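Local coordinates for protein CDP-glucose-4,6-dehydratase (Yersinia pseudotuberculosis, PDB 1RKX) that catalyses the NAD-dependent 4,6-dehydration of CDP-D-glucose, probably to the 4-keto-6-deoxy sugar, as an extended short-chain dehydrogenase/reductase family member, at residues 20-29 with 235-243; 123-131 with 242-250. One frame throughout, in Å; residues are numbered along the deposited sequence.

Contact 1: residues 20-29 with 235-243; sequences FKGGWLSLWL and VLEPLSGYL. With NAD (nicotinamide-adenine-dinucleotide), chain G.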
loop_
_atom_site.group_PDB
_atom_site.type_symbol
_atom_site.label_atom_id
_atom_site.label_comp_id
_atom_site.label_asym_id
_atom_site.label_seq_id
_atom_site.Cartn_x
_atom_site.Cartn_y
_atom_site.Cartn_z
ATOM N N PHE C 20 -11.586 -23.925 -25.011
ATOM C CA PHE C 20 -12.917 -23.553 -24.539
ATOM C C PHE C 20 -13.262 -22.086 -24.779
ATOM O O PHE C 20 -14.193 -21.778 -25.531
ATOM C CB PHE C 20 -13.037 -23.898 -23.047
ATOM C CG PHE C 20 -14.333 -23.461 -22.413
ATOM C CD1 PHE C 20 -15.559 -23.876 -22.931
ATOM C CD2 PHE C 20 -14.321 -22.674 -21.263
ATOM C CE1 PHE C 20 -16.762 -23.518 -22.310
ATOM C CE2 PHE C 20 -15.512 -22.308 -20.629
ATOM C CZ PHE C 20 -16.737 -22.733 -21.153
ATOM N N LYS C 21 -12.528 -21.176 -24.145
ATOM C CA LYS C 21 -12.802 -19.753 -24.316
ATOM C C LYS C 21 -12.518 -19.298 -25.739
ATOM O O LYS C 21 -13.265 -18.497 -26.305
ATOM C CB LYS C 21 -11.967 -18.917 -23.341
ATOM C CG LYS C 21 -12.324 -19.137 -21.872
ATOM C CD LYS C 21 -11.438 -18.317 -20.947
ATOM C CE LYS C 21 -11.614 -16.821 -21.177
ATOM N NZ LYS C 21 -10.744 -16.005 -20.279
ATOM N N GLY C 22 -11.435 -19.811 -26.311
ATOM C CA GLY C 22 -11.060 -19.447 -27.664
ATOM C C GLY C 22 -12.092 -19.846 -28.698
ATOM O O GLY C 22 -12.314 -19.118 -29.665
ATOM N N GLY C 23 -12.706 -21.009 -28.498
ATOM C CA GLY C 23 -13.725 -21.482 -29.419
ATOM C C GLY C 23 -14.949 -20.589 -29.369
ATOM O O GLY C 23 -15.470 -20.173 -30.407
ATOM N N TRP C 24 -15.427 -20.282 -28.168
ATOM C CA TRP C 24 -16.596 -19.410 -28.068
ATOM C C TRP C 24 -16.290 -18.039 -28.668
ATOM O O TRP C 24 -17.122 -17.469 -29.372
ATOM C CB TRP C 24 -17.054 -19.256 -26.611
ATOM C CG TRP C 24 -17.899 -20.405 -26.123
ATOM C CD1 TRP C 24 -17.506 -21.438 -25.332
ATOM C CD2 TRP C 24 -19.284 -20.631 -26.419
ATOM N NE1 TRP C 24 -18.561 -22.300 -25.108
ATOM C CE2 TRP C 24 -19.664 -21.824 -25.766
ATOM C CE3 TRP C 24 -20.240 -19.936 -27.174
ATOM C CZ2 TRP C 24 -20.965 -22.344 -25.844
ATOM C CZ3 TRP C 24 -21.538 -20.451 -27.253
ATOM C CH2 TRP C 24 -21.884 -21.645 -26.589
ATOM N N LEU C 25 -15.098 -17.510 -28.402
ATOM C CA LEU C 25 -14.732 -16.204 -28.950
ATOM C C LEU C 25 -14.657 -16.246 -30.479
ATOM O O LEU C 25 -15.151 -15.335 -31.156
ATOM C CB LEU C 25 -13.387 -15.721 -28.398
ATOM C CG LEU C 25 -12.973 -14.331 -28.910
ATOM C CD1 LEU C 25 -13.991 -13.289 -28.460
ATOM C CD2 LEU C 25 -11.586 -13.964 -28.395
ATOM N N SER C 26 -14.035 -17.290 -31.017
ATOM C CA SER C 26 -13.910 -17.433 -32.465
ATOM C C SER C 26 -15.286 -17.524 -33.120
ATOM O O SER C 26 -15.533 -16.883 -34.143
ATOM C CB SER C 26 -13.075 -18.666 -32.806
ATOM O OG SER C 26 -11.735 -18.482 -32.373
ATOM N N LEU C 27 -16.178 -18.315 -32.528
ATOM C CA LEU C 27 -17.535 -18.456 -33.054
ATOM C C LEU C 27 -18.246 -17.108 -33.019
ATOM O O LEU C 27 -18.949 -16.738 -33.966
ATOM C CB LEU C 27 -18.336 -19.460 -32.229
ATOM C CG LEU C 27 -18.030 -20.944 -32.411
ATOM C CD1 LEU C 27 -18.797 -21.762 -31.370
ATOM C CD2 LEU C 27 -18.411 -21.367 -33.831
ATOM N N TRP C 28 -18.060 -16.373 -31.925
ATOM C CA TRP C 28 -18.688 -15.065 -31.760
ATOM C C TRP C 28 -18.204 -14.110 -32.847
ATOM O O TRP C 28 -19.005 -13.437 -33.500
ATOM C CB TRP C 28 -18.354 -14.485 -30.380
ATOM C CG TRP C 28 -19.294 -13.389 -29.924
ATOM C CD1 TRP C 28 -20.055 -12.569 -30.715
ATOM C CD2 TRP C 28 -19.548 -12.987 -28.571
ATOM N NE1 TRP C 28 -20.766 -11.683 -29.936
ATOM C CE2 TRP C 28 -20.474 -11.917 -28.617
ATOM C CE3 TRP C 28 -19.082 -13.424 -27.324
ATOM C CZ2 TRP C 28 -20.944 -11.279 -27.459
ATOM C CZ3 TRP C 28 -19.550 -12.786 -26.168
ATOM C CH2 TRP C 28 -20.473 -11.725 -26.251
ATOM N N LEU C 29 -16.889 -14.058 -33.039
ATOM C CA LEU C 29 -16.285 -13.199 -34.053
ATOM C C LEU C 29 -16.806 -13.578 -35.441
ATOM O O LEU C 29 -17.131 -12.705 -36.247
ATOM C CB LEU C 29 -14.757 -13.334 -34.014
ATOM C CG LEU C 29 -14.066 -12.729 -32.785
ATOM C CD1 LEU C 29 -12.609 -13.187 -32.708
ATOM C CD2 LEU C 29 -14.148 -11.207 -32.866
ATOM N N VAL C 235 -19.073 -18.195 -19.792
ATOM C CA VAL C 235 -17.956 -17.844 -20.657
ATOM C C VAL C 235 -18.195 -16.597 -21.513
ATOM O O VAL C 235 -17.264 -15.851 -21.801
ATOM C CB VAL C 235 -17.569 -19.047 -21.565
ATOM C CG1 VAL C 235 -18.753 -19.462 -22.435
ATOM C CG2 VAL C 235 -16.356 -18.689 -22.416
ATOM N N LEU C 236 -19.439 -16.354 -21.911
ATOM C CA LEU C 236 -19.719 -15.183 -22.731
ATOM C C LEU C 236 -19.596 -13.851 -21.977
ATOM O O LEU C 236 -19.427 -12.803 -22.597
ATOM C CB LEU C 236 -21.110 -15.302 -23.359
ATOM C CG LEU C 236 -21.308 -16.506 -24.289
ATOM C CD1 LEU C 236 -22.736 -16.519 -24.816
ATOM C CD2 LEU C 236 -20.305 -16.444 -25.447
ATOM N N GLU C 237 -19.669 -13.889 -20.649
ATOM C CA GLU C 237 -19.565 -12.665 -19.852
ATOM C C GLU C 237 -18.190 -11.999 -20.008
ATOM O O GLU C 237 -18.105 -10.852 -20.437
ATOM C CB GLU C 237 -19.865 -12.970 -18.380
ATOM C CG GLU C 237 -21.251 -13.602 -18.159
ATOM C CD GLU C 237 -22.366 -12.584 -17.932
ATOM O OE1 GLU C 237 -22.411 -11.545 -18.632
ATOM O OE2 GLU C 237 -23.219 -12.834 -17.053
ATOM N N PRO C 238 -17.098 -12.697 -19.652
ATOM C CA PRO C 238 -15.812 -12.023 -19.830
ATOM C C PRO C 238 -15.511 -11.764 -21.305
ATOM O O PRO C 238 -14.922 -10.741 -21.649
ATOM C CB PRO C 238 -14.813 -12.987 -19.186
ATOM C CG PRO C 238 -15.486 -14.332 -19.330
ATOM C CD PRO C 238 -16.920 -13.998 -18.984
ATOM N N LEU C 239 -15.922 -12.684 -22.174
ATOM C CA LEU C 239 -15.674 -12.511 -23.604
ATOM C C LEU C 239 -16.326 -11.227 -24.119
ATOM O O LEU C 239 -15.756 -10.529 -24.959
ATOM C CB LEU C 239 -16.182 -13.725 -24.390
ATOM C CG LEU C 239 -15.149 -14.839 -24.627
ATOM C CD1 LEU C 239 -14.513 -15.260 -23.312
ATOM C CD2 LEU C 239 -15.814 -16.020 -25.318
ATOM N N SER C 240 -17.515 -10.903 -23.616
ATOM C CA SER C 240 -18.174 -9.676 -24.052
ATOM C C SER C 240 -17.291 -8.505 -23.646
ATOM O O SER C 240 -17.182 -7.522 -24.373
ATOM C CB SER C 240 -19.573 -9.541 -23.433
ATOM O OG SER C 240 -19.533 -9.407 -22.020
ATOM N N GLY C 241 -16.645 -8.625 -22.488
ATOM C CA GLY C 241 -15.761 -7.569 -22.028
ATOM C C GLY C 241 -14.531 -7.458 -22.913
ATOM O O GLY C 241 -14.085 -6.356 -23.225
ATOM N N TYR C 242 -13.980 -8.601 -23.319
ATOM C CA TYR C 242 -12.800 -8.623 -24.192
ATOM C C TYR C 242 -13.120 -7.937 -25.523
ATOM O O TYR C 242 -12.315 -7.174 -26.047
ATOM C CB TYR C 242 -12.365 -10.064 -24.492
ATOM C CG TYR C 242 -11.969 -10.910 -23.295
ATOM C CD1 TYR C 242 -11.667 -12.263 -23.456
ATOM C CD2 TYR C 242 -11.920 -10.373 -22.007
ATOM C CE1 TYR C 242 -11.328 -13.064 -22.368
ATOM C CE2 TYR C 242 -11.583 -11.174 -20.903
ATOM C CZ TYR C 242 -11.292 -12.512 -21.093
ATOM O OH TYR C 242 -10.987 -13.309 -20.011
ATOM N N LEU C 243 -14.298 -8.229 -26.068
ATOM C CA LEU C 243 -14.719 -7.647 -27.345
ATOM C C LEU C 243 -14.915 -6.144 -27.215
ATOM O O LEU C 243 -14.468 -5.376 -28.066
ATOM C CB LEU C 243 -16.014 -8.308 -27.831
ATOM C CG LEU C 243 -15.928 -9.784 -28.241
ATOM C CD1 LEU C 243 -17.329 -10.370 -28.375
ATOM C CD2 LEU C 243 -15.157 -9.917 -29.549
HETATM P PA NAD G . -8.325 -24.509 -22.850
HETATM O O1A NAD G . -7.360 -25.527 -22.380
HETATM O O2A NAD G . -9.662 -24.993 -23.284
HETATM O O5B NAD G . -7.699 -23.650 -24.056
HETATM C C5B NAD G . -6.268 -23.429 -24.088
HETATM C C4B NAD G . -5.792 -23.139 -25.512
HETATM O O4B NAD G . -4.366 -22.975 -25.337
HETATM C C3B NAD G . -5.965 -24.323 -26.450
HETATM O O3B NAD G . -6.579 -23.822 -27.655
HETATM C C2B NAD G . -4.543 -24.821 -26.627
HETATM O O2B NAD G . -4.327 -25.522 -27.884
HETATM C C1B NAD G . -3.753 -23.548 -26.461
HETATM N N9A NAD G . -2.352 -23.795 -26.158
HETATM C C8A NAD G . -1.815 -24.282 -24.996
HETATM N N7A NAD G . -0.491 -24.408 -25.035
HETATM C C5A NAD G . -0.155 -23.977 -26.303
HETATM C C6A NAD G . 1.092 -23.873 -26.958
HETATM N N6A NAD G . 2.267 -24.189 -26.452
HETATM N N1A NAD G . 1.094 -23.401 -28.244
HETATM C C2A NAD G . -0.115 -23.065 -28.803
HETATM N N3A NAD G . -1.327 -23.119 -28.294
HETATM C C4A NAD G . -1.286 -23.591 -27.018
HETATM O O3 NAD G . -8.474 -23.429 -21.733
HETATM P PN NAD G . -9.412 -22.091 -21.651
HETATM O O1N NAD G . -10.306 -22.344 -20.518
HETATM O O2N NAD G . -10.125 -21.941 -22.945
HETATM O O5D NAD G . -8.371 -20.956 -21.287
HETATM C C5D NAD G . -8.207 -19.894 -22.233
HETATM C C4D NAD G . -7.242 -18.860 -21.689
HETATM O O4D NAD G . -7.923 -18.287 -20.523
HETATM C C3D NAD G . -5.889 -19.325 -21.148
HETATM O O3D NAD G . -4.942 -18.252 -21.323
HETATM C C2D NAD G . -6.195 -19.554 -19.673
HETATM O O2D NAD G . -4.985 -19.526 -18.898
HETATM C C1D NAD G . -7.099 -18.384 -19.385
HETATM N N1N NAD G . -7.897 -18.587 -18.181
HETATM C C2N NAD G . -9.017 -19.436 -18.147
HETATM C C3N NAD G . -9.862 -19.550 -16.917
HETATM C C7N NAD G . -11.051 -20.418 -16.983
HETATM O O7N NAD G . -11.751 -20.481 -15.961
HETATM N N7N NAD G . -11.398 -21.125 -18.078
HETATM C C4N NAD G . -9.404 -18.851 -15.656
HETATM C C5N NAD G . -8.181 -18.016 -15.861
HETATM C C6N NAD G . -7.515 -17.896 -16.991
#
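Leu243 CD1 lies over the centre of one face of the Trp28 ring, 3.5 Å from the centroid of the six-membered ring, in a CH-pi contact. At the edge of the same ring, in its plane, Leu236 O comes to 3.6 Å from Trp28 CZ3. Ser240 and Leu239 complete the hole of helix 236-243 into which Trp28 fits as a knob. Val235 CG1 takes one face of Trp24, 3.8 Å from the centroid of its five-membered ring. The Trp24 edge meets Phe20 CD1, and its NE1 is hydrogen-bonded to Gly199 O. Helix 20-29 follows the first strand of the Rossmann fold, and its N-terminal turn grips the NAD pyrophosphate. Phe20 N donates to NAD O2A at 2.8 Å, nearly straight (173°). Lys21 N donates to NAD O2N. The helices cross at -56°, with Leu239 CD2 set 3.5 Å from Leu25 N. The Lys21 chain bends at chi3 (63°), and CD passes 3.5 Å from NAD O4D. Its NZ then reaches the Tyr242 ring at the edge, in plane, and donates to Tyr242 OH at 2.7 Å.

Contact 2: residues 123-131 with 242-250; sequences GVKAVVNIT and YLLLAQKLY. With NAD (nicotinamide-adenine-dinucleotide), chain G.
Strand 126-130 and helix 242-250 run roughly antiparallel, at 149° between their directions, with 7.7 Å between axes at the closest approach. Ala126 and Tyr250 have the nearest CA atoms. Here the small methyl of Ala126 lets the helix come close: Ala126 CB sits 3.6 Å from Leu249 CB and also faces Ala246 O. Further along the strand, Val128 points toward the helix. Its CG2 branch does the touching, because CG1 is anti to the backbone N (chi1 174°) and CG2 is anti to the carbonyl carbon. Val128 CG2 meets Leu249 CD1 at 3.8 Å, with Ala246 CB a little farther off. The same Leu249 CD1 also packs on Val127 O.

Each end of the contact has a tyrosine. Ile130 CG1 meets Tyr242 CE1 at 3.5 Å, the two side chains crossing at about a right angle. Ile130 CG2 points to the cofactor and lies 3.5 Å from NAD O4D. At the other end, Lys125 CB packs 3.7 Å from Tyr250 CD1. The rest of the Lys125 chain turns off, bent at chi2 and chi3, and its NZ is hydrogen-bonded to Tyr181 OH. Tyr250 OH is hydrogen-bonded to Glu82 OE1. A water lies between the backbones there, 2.6 Å from Leu249 O and also within hydrogen-bonding distance of Lys125 O.

Phe85 of strand 83-86 and Val191 of strand 187-192 flank this apolar layer. Thr131 follows the strand, and its O lies 3.6 Å from NAD C6N on the nicotinamide ring. The arrangement is a helix packed on an inner strand of the parallel Rossmann sheet, between 83-86 and 187-192, with the C-terminal end of that strand at the dinucleotide site.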
loop_
_atom_site.group_PDB
_atom_site.type_symbol
_atom_site.label_atom_id
_atom_site.label_comp_id
_atom_site.label_asym_id
_atom_site.label_seq_id
_atom_site.Cartn_x
_atom_site.Cartn_y
_atom_site.Cartn_z
ATOM N N GLY C 123 1.072 -2.835 -38.020
ATOM C CA GLY C 123 -0.312 -2.783 -38.453
ATOM C C GLY C 123 -1.352 -3.243 -37.446
ATOM O O GLY C 123 -2.548 -3.036 -37.652
ATOM N N VAL C 124 -0.921 -3.880 -36.360
ATOM C CA VAL C 124 -1.876 -4.334 -35.358
ATOM C C VAL C 124 -2.344 -3.128 -34.545
ATOM O O VAL C 124 -1.534 -2.404 -33.961
ATOM C CB VAL C 124 -1.252 -5.386 -34.426
ATOM C CG1 VAL C 124 -2.280 -5.837 -33.399
ATOM C CG2 VAL C 124 -0.765 -6.586 -35.247
ATOM N N LYS C 125 -3.656 -2.919 -34.510
ATOM C CA LYS C 125 -4.242 -1.784 -33.806
ATOM C C LYS C 125 -4.626 -2.089 -32.358
ATOM O O LYS C 125 -4.506 -1.228 -31.482
ATOM C CB LYS C 125 -5.483 -1.290 -34.565
ATOM C CG LYS C 125 -5.216 -0.807 -35.995
ATOM C CD LYS C 125 -5.113 0.710 -36.064
ATOM C CE LYS C 125 -3.935 1.219 -35.254
ATOM N NZ LYS C 125 -3.983 2.686 -34.991
ATOM N N ALA C 126 -5.087 -3.309 -32.108
ATOM C CA ALA C 126 -5.497 -3.697 -30.761
ATOM C C ALA C 126 -5.018 -5.088 -30.376
ATOM O O ALA C 126 -5.164 -6.046 -31.137
ATOM C CB ALA C 126 -7.017 -3.624 -30.634
ATOM N N VAL C 127 -4.447 -5.190 -29.180
ATOM C CA VAL C 127 -3.963 -6.464 -28.676
ATOM C C VAL C 127 -4.587 -6.698 -27.304
ATOM O O VAL C 127 -4.463 -5.868 -26.396
ATOM C CB VAL C 127 -2.422 -6.476 -28.528
ATOM C CG1 VAL C 127 -1.954 -7.849 -28.012
ATOM C CG2 VAL C 127 -1.763 -6.160 -29.863
ATOM N N VAL C 128 -5.273 -7.824 -27.163
ATOM C CA VAL C 128 -5.900 -8.176 -25.906
ATOM C C VAL C 128 -5.271 -9.478 -25.438
ATOM O O VAL C 128 -5.525 -10.548 -25.991
ATOM C CB VAL C 128 -7.418 -8.361 -26.063
ATOM C CG1 VAL C 128 -8.013 -8.884 -24.757
ATOM C CG2 VAL C 128 -8.062 -7.030 -26.429
ATOM N N ASN C 129 -4.431 -9.367 -24.419
ATOM C CA ASN C 129 -3.745 -10.523 -23.882
ATOM C C ASN C 129 -4.463 -11.078 -22.659
ATOM O O ASN C 129 -4.544 -10.424 -21.622
ATOM C CB ASN C 129 -2.303 -10.144 -23.529
ATOM C CG ASN C 129 -1.582 -11.246 -22.795
ATOM O OD1 ASN C 129 -1.924 -12.420 -22.934
ATOM N ND2 ASN C 129 -0.566 -10.879 -22.019
ATOM N N ILE C 130 -4.984 -12.289 -22.796
ATOM C CA ILE C 130 -5.686 -12.958 -21.711
ATOM C C ILE C 130 -4.671 -13.574 -20.752
ATOM O O ILE C 130 -3.896 -14.464 -21.125
ATOM C CB ILE C 130 -6.608 -14.089 -22.233
ATOM C CG1 ILE C 130 -7.854 -13.495 -22.892
ATOM C CG2 ILE C 130 -7.030 -15.001 -21.086
ATOM C CD1 ILE C 130 -7.568 -12.680 -24.133
ATOM N N THR C 131 -4.669 -13.094 -19.517
ATOM C CA THR C 131 -3.757 -13.640 -18.525
ATOM C C THR C 131 -4.590 -14.512 -17.589
ATOM O O THR C 131 -4.950 -15.634 -17.958
ATOM C CB THR C 131 -3.013 -12.506 -17.768
ATOM O OG1 THR C 131 -3.951 -11.624 -17.143
ATOM C CG2 THR C 131 -2.154 -11.716 -18.745
ATOM N N TYR C 242 -13.980 -8.601 -23.319
ATOM C CA TYR C 242 -12.800 -8.623 -24.192
ATOM C C TYR C 242 -13.120 -7.937 -25.523
ATOM O O TYR C 242 -12.315 -7.174 -26.047
ATOM C CB TYR C 242 -12.365 -10.064 -24.492
ATOM C CG TYR C 242 -11.969 -10.910 -23.295
ATOM C CD1 TYR C 242 -11.667 -12.263 -23.456
ATOM C CD2 TYR C 242 -11.920 -10.373 -22.007
ATOM C CE1 TYR C 242 -11.328 -13.064 -22.368
ATOM C CE2 TYR C 242 -11.583 -11.174 -20.903
ATOM C CZ TYR C 242 -11.292 -12.512 -21.093
ATOM O OH TYR C 242 -10.987 -13.309 -20.011
ATOM N N LEU C 243 -14.298 -8.229 -26.068
ATOM C CA LEU C 243 -14.719 -7.647 -27.345
ATOM C C LEU C 243 -14.915 -6.144 -27.215
ATOM O O LEU C 243 -14.468 -5.376 -28.066
ATOM C CB LEU C 243 -16.014 -8.308 -27.831
ATOM C CG LEU C 243 -15.928 -9.784 -28.241
ATOM C CD1 LEU C 243 -17.329 -10.370 -28.375
ATOM C CD2 LEU C 243 -15.157 -9.917 -29.549
ATOM N N LEU C 244 -15.580 -5.724 -26.141
ATOM C CA LEU C 244 -15.818 -4.307 -25.894
ATOM C C LEU C 244 -14.491 -3.569 -25.778
ATOM O O LEU C 244 -14.316 -2.486 -26.339
ATOM C CB LEU C 244 -16.623 -4.133 -24.602
ATOM C CG LEU C 244 -16.938 -2.701 -24.174
ATOM C CD1 LEU C 244 -17.790 -2.019 -25.246
ATOM C CD2 LEU C 244 -17.675 -2.726 -22.839
ATOM N N LEU C 245 -13.555 -4.156 -25.040
ATOM C CA LEU C 245 -12.240 -3.554 -24.866
ATOM C C LEU C 245 -11.498 -3.460 -26.197
ATOM O O LEU C 245 -10.874 -2.443 -26.492
ATOM C CB LEU C 245 -11.403 -4.376 -23.879
ATOM C CG LEU C 245 -9.949 -3.933 -23.683
ATOM C CD1 LEU C 245 -9.899 -2.515 -23.143
ATOM C CD2 LEU C 245 -9.249 -4.899 -22.728
ATOM N N ALA C 246 -11.561 -4.527 -26.992
ATOM C CA ALA C 246 -10.885 -4.548 -28.285
ATOM C C ALA C 246 -11.369 -3.397 -29.158
ATOM O O ALA C 246 -10.574 -2.715 -29.807
ATOM C CB ALA C 246 -11.142 -5.873 -28.989
ATOM N N GLN C 247 -12.680 -3.193 -29.176
ATOM C CA GLN C 247 -13.250 -2.131 -29.988
ATOM C C GLN C 247 -12.713 -0.778 -29.541
ATOM O O GLN C 247 -12.328 0.047 -30.367
ATOM C CB GLN C 247 -14.778 -2.144 -29.892
ATOM C CG GLN C 247 -15.442 -1.456 -31.068
ATOM C CD GLN C 247 -16.943 -1.356 -30.921
ATOM O OE1 GLN C 247 -17.591 -2.269 -30.399
ATOM N NE2 GLN C 247 -17.509 -0.251 -31.395
ATOM N N LYS C 248 -12.669 -0.557 -28.231
ATOM C CA LYS C 248 -12.176 0.705 -27.703
ATOM C C LYS C 248 -10.691 0.908 -27.971
ATOM O O LYS C 248 -10.267 2.014 -28.291
ATOM C CB LYS C 248 -12.472 0.815 -26.206
ATOM C CG LYS C 248 -13.927 1.133 -25.912
ATOM C CD LYS C 248 -14.137 1.488 -24.455
ATOM C CE LYS C 248 -15.533 2.045 -24.218
ATOM N NZ LYS C 248 -16.600 1.076 -24.585
ATOM N N LEU C 249 -9.900 -0.153 -27.838
ATOM C CA LEU C 249 -8.468 -0.061 -28.109
ATOM C C LEU C 249 -8.269 0.320 -29.575
ATOM O O LEU C 249 -7.389 1.112 -29.913
ATOM C CB LEU C 249 -7.786 -1.408 -27.843
ATOM C CG LEU C 249 -7.613 -1.831 -26.380
ATOM C CD1 LEU C 249 -7.270 -3.315 -26.314
ATOM C CD2 LEU C 249 -6.539 -0.984 -25.726
ATOM N N TYR C 250 -9.098 -0.255 -30.437
ATOM C CA TYR C 250 -9.014 -0.003 -31.870
ATOM C C TYR C 250 -9.388 1.434 -32.224
ATOM O O TYR C 250 -8.609 2.153 -32.854
ATOM C CB TYR C 250 -9.941 -0.965 -32.620
ATOM C CG TYR C 250 -9.797 -0.928 -34.129
ATOM C CD1 TYR C 250 -9.097 -1.923 -34.806
ATOM C CD2 TYR C 250 -10.357 0.109 -34.880
ATOM C CE1 TYR C 250 -8.956 -1.896 -36.191
ATOM C CE2 TYR C 250 -10.217 0.151 -36.269
ATOM C CZ TYR C 250 -9.518 -0.854 -36.916
ATOM O OH TYR C 250 -9.377 -0.820 -38.287
HETATM P PA NAD G . -8.325 -24.509 -22.850
HETATM O O1A NAD G . -7.360 -25.527 -22.380
HETATM O O2A NAD G . -9.662 -24.993 -23.284
HETATM O O5B NAD G . -7.699 -23.650 -24.056
HETATM C C5B NAD G . -6.268 -23.429 -24.088
HETATM C C4B NAD G . -5.792 -23.139 -25.512
HETATM O O4B NAD G . -4.366 -22.975 -25.337
HETATM C C3B NAD G . -5.965 -24.323 -26.450
HETATM O O3B NAD G . -6.579 -23.822 -27.655
HETATM C C2B NAD G . -4.543 -24.821 -26.627
HETATM O O2B NAD G . -4.327 -25.522 -27.884
HETATM C C1B NAD G . -3.753 -23.548 -26.461
HETATM N N9A NAD G . -2.352 -23.795 -26.158
HETATM C C8A NAD G . -1.815 -24.282 -24.996
HETATM N N7A NAD G . -0.491 -24.408 -25.035
HETATM C C5A NAD G . -0.155 -23.977 -26.303
HETATM C C6A NAD G . 1.092 -23.873 -26.958
HETATM N N6A NAD G . 2.267 -24.189 -26.452
HETATM N N1A NAD G . 1.094 -23.401 -28.244
HETATM C C2A NAD G . -0.115 -23.065 -28.803
HETATM N N3A NAD G . -1.327 -23.119 -28.294
HETATM C C4A NAD G . -1.286 -23.591 -27.018
HETATM O O3 NAD G . -8.474 -23.429 -21.733
HETATM P PN NAD G . -9.412 -22.091 -21.651
HETATM O O1N NAD G . -10.306 -22.344 -20.518
HETATM O O2N NAD G . -10.125 -21.941 -22.945
HETATM O O5D NAD G . -8.371 -20.956 -21.287
HETATM C C5D NAD G . -8.207 -19.894 -22.233
HETATM C C4D NAD G . -7.242 -18.860 -21.689
HETATM O O4D NAD G . -7.923 -18.287 -20.523
HETATM C C3D NAD G . -5.889 -19.325 -21.148
HETATM O O3D NAD G . -4.942 -18.252 -21.323
HETATM C C2D NAD G . -6.195 -19.554 -19.673
HETATM O O2D NAD G . -4.985 -19.526 -18.898
HETATM C C1D NAD G . -7.099 -18.384 -19.385
HETATM N N1N NAD G . -7.897 -18.587 -18.181
HETATM C C2N NAD G . -9.017 -19.436 -18.147
HETATM C C3N NAD G . -9.862 -19.550 -16.917
HETATM C C7N NAD G . -11.051 -20.418 -16.983
HETATM O O7N NAD G . -11.751 -20.481 -15.961
HETATM N N7N NAD G . -11.398 -21.125 -18.078
HETATM C C4N NAD G . -9.404 -18.851 -15.656
HETATM C C5N NAD G . -8.181 -18.016 -15.861
HETATM C C6N NAD G . -7.515 -17.896 -16.991
HETATM O O HOH W 1 -5.490 1.226 -31.735
#

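In the fold
From the N terminus, helix 20-31 follows strand 11-15 of the parallel sheet. Strand 126-130 comes later, next to strand 83-86. Helix 236-251 comes last and serves both contacts. Contact 1 closes a loop of 205 residues between its segments, and contact 2 one of 110. The segments alternate along the chain, so the loops cross rather than nest; Tyr242 and Leu243 belong to both. Helix 236-251 therefore joins the helix after the first strand of the Rossmann fold to an inner strand of its sheet. The two contacts also meet directly, where Lys21 packs on Ile130. Both touch NAD, 20-29 at the pyrophosphate and nicotinamide ribose, 123-131 at that ribose and the ring.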